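P91 (Metagenome, PDB 4ZI5) hydrolyses phosphotriesters as a promiscuous activity of an alpha/beta hydrolase related to dienelactone hydrolases. Local coordinates at residues Lys124-Gly129 with Asn243-Leu248. Residues are numbered along the deposited sequence; the frame is centred on the assembly and turned at random. Where two conformers were deposited one is given.
Sequences KVAAIG and NLFSEL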
loop_
_atom_site.group_PDB
_atom_site.type_symbol
_atom_site.label_atom_id
_atom_site.label_comp_id
_atom_site.label_asym_id
_atom_site.label_seq_id
_atom_site.Cartn_x
_atom_site.Cartn_y
_atom_site.Cartn_z
ATOM N N LYS A 124 -8.313 -22.453 -0.552
ATOM C CA LYS A 124 -7.602 -21.262 -0.066
ATOM C C LYS A 124 -6.209 -21.218 -0.686
ATOM O O LYS A 124 -5.194 -21.527 -0.025
ATOM C CB LYS A 124 -7.493 -21.284 1.454
ATOM C CG LYS A 124 -8.860 -21.133 2.154
ATOM C CD LYS A 124 -8.674 -21.050 3.657
ATOM C CE LYS A 124 -10.018 -21.065 4.380
ATOM N NZ LYS A 124 -9.910 -20.201 5.582
ATOM N N VAL A 125 -6.163 -20.789 -1.947
ATOM C CA VAL A 125 -4.896 -20.689 -2.646
ATOM C C VAL A 125 -4.646 -19.302 -3.219
ATOM O O VAL A 125 -5.573 -18.576 -3.557
ATOM C CB VAL A 125 -4.785 -21.748 -3.749
ATOM C CG1 VAL A 125 -4.663 -23.139 -3.102
ATOM C CG2 VAL A 125 -5.949 -21.660 -4.719
ATOM N N ALA A 126 -3.379 -18.930 -3.282
ATOM C CA ALA A 126 -2.970 -17.627 -3.803
ATOM C C ALA A 126 -1.695 -17.794 -4.613
ATOM O O ALA A 126 -1.118 -18.879 -4.674
ATOM C CB ALA A 126 -2.738 -16.638 -2.660
ATOM N N ALA A 127 -1.279 -16.728 -5.278
ATOM C CA ALA A 127 -0.030 -16.743 -6.033
ATOM C C ALA A 127 0.673 -15.418 -5.867
ATOM O O ALA A 127 0.047 -14.354 -5.872
ATOM C CB ALA A 127 -0.266 -16.990 -7.510
ATOM N N ILE A 128 1.973 -15.496 -5.697
ATOM C CA ILE A 128 2.802 -14.317 -5.729
ATOM C C ILE A 128 3.826 -14.498 -6.826
ATOM O O ILE A 128 4.104 -15.629 -7.283
ATOM C CB ILE A 128 3.460 -14.006 -4.365
ATOM C CG1 ILE A 128 4.565 -15.014 -3.985
ATOM C CG2 ILE A 128 2.394 -13.907 -3.307
ATOM C CD1 ILE A 128 5.411 -14.583 -2.806
ATOM N N GLY A 129 4.371 -13.392 -7.299
ATOM C CA GLY A 129 5.430 -13.462 -8.273
ATOM C C GLY A 129 6.299 -12.238 -8.371
ATOM O O GLY A 129 5.867 -11.106 -8.074
ATOM N N ASN A 243 -0.379 -8.889 5.146
ATOM C CA ASN A 243 -1.658 -8.325 5.575
ATOM C C ASN A 243 -2.846 -8.767 4.742
ATOM O O ASN A 243 -3.914 -9.129 5.305
ATOM C CB ASN A 243 -1.598 -6.787 5.621
ATOM C CG ASN A 243 -0.644 -6.239 6.693
ATOM O OD1 ASN A 243 -0.121 -5.130 6.557
ATOM N ND2 ASN A 243 -0.434 -6.993 7.773
ATOM N N LEU A 244 -2.694 -8.755 3.420
ATOM C CA LEU A 244 -3.755 -9.196 2.544
ATOM C C LEU A 244 -4.099 -10.681 2.769
ATOM O O LEU A 244 -5.261 -11.036 2.818
ATOM C CB LEU A 244 -3.391 -8.965 1.078
ATOM C CG LEU A 244 -4.452 -9.319 0.034
ATOM C CD1 LEU A 244 -5.676 -8.405 0.177
ATOM C CD2 LEU A 244 -3.870 -9.216 -1.369
ATOM N N PHE A 245 -3.086 -11.539 2.899
ATOM C CA PHE A 245 -3.324 -12.937 3.167
ATOM C C PHE A 245 -4.022 -13.168 4.527
ATOM O O PHE A 245 -4.929 -13.998 4.609
ATOM C CB PHE A 245 -2.004 -13.734 3.120
ATOM C CG PHE A 245 -1.402 -13.844 1.750
ATOM C CD1 PHE A 245 -2.067 -13.422 0.604
ATOM C CD2 PHE A 245 -0.140 -14.428 1.610
ATOM C CE1 PHE A 245 -1.488 -13.566 -0.651
ATOM C CE2 PHE A 245 0.435 -14.569 0.364
ATOM C CZ PHE A 245 -0.231 -14.131 -0.764
ATOM N N SER A 246 -3.612 -12.430 5.556
ATOM C CA SER A 246 -4.236 -12.553 6.883
ATOM C C SER A 246 -5.695 -12.112 6.839
ATOM O O SER A 246 -6.564 -12.777 7.406
ATOM C CB SER A 246 -3.460 -11.767 7.937
ATOM O OG SER A 246 -3.639 -10.380 7.794
ATOM N N GLU A 247 -5.961 -11.025 6.122
ATOM C CA GLU A 247 -7.334 -10.538 5.912
ATOM C C GLU A 247 -8.211 -11.579 5.184
ATOM O O GLU A 247 -9.365 -11.828 5.570
ATOM C CB GLU A 247 -7.295 -9.229 5.102
ATOM C CG GLU A 247 -8.670 -8.656 4.722
ATOM C CD GLU A 247 -8.597 -7.605 3.625
ATOM O OE1 GLU A 247 -7.618 -6.824 3.526
ATOM O OE2 GLU A 247 -9.543 -7.548 2.816
ATOM N N LEU A 248 -7.707 -12.123 4.093
ATOM C CA LEU A 248 -8.526 -12.981 3.236
ATOM C C LEU A 248 -8.605 -14.461 3.645
ATOM O O LEU A 248 -9.624 -15.108 3.382
ATOM C CB LEU A 248 -8.066 -12.866 1.793
ATOM C CG LEU A 248 -8.207 -11.501 1.164
ATOM C CD1 LEU A 248 -7.527 -11.534 -0.185
ATOM C CD2 LEU A 248 -9.666 -11.052 1.043
#
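F245 leaves helix 231-248 and lowers the far end of its ring onto strand 125-130, where A126 and I128 receive it. The methyl CG2 of I128 meets the ring at its edge, near the ring plane, 3.7 Å from F245 CZ, and the two side chains cross at about a right angle. A126 brings its CB obliquely to the same end of the ring, 3.9 Å from F245 CE1 and almost as close to CZ. With CG anti to its carbonyl carbon (chi1 -69°), F245 carries the ring from the helix across to the sheet. In I128, CG1 sits between the backbone N and the carbonyl carbon (chi1 71°), which leaves CG2 beside N as the branch that reaches F245. This is helix-on-sheet packing in an alpha/beta hydrolase fold: the C-terminal helix lies against a central parallel strand that leads into a GxCxG sequence, consistent with a nucleophile elbow. The F245 side chain also touches V45 on strand 42-48 and A149 and V151 on strand 149-153, so it spans three strands in a buried apolar layer. Away from the sheet, the helix faces the second subunit, where E247 OE2 forms a salt bridge with R236 of that subunit.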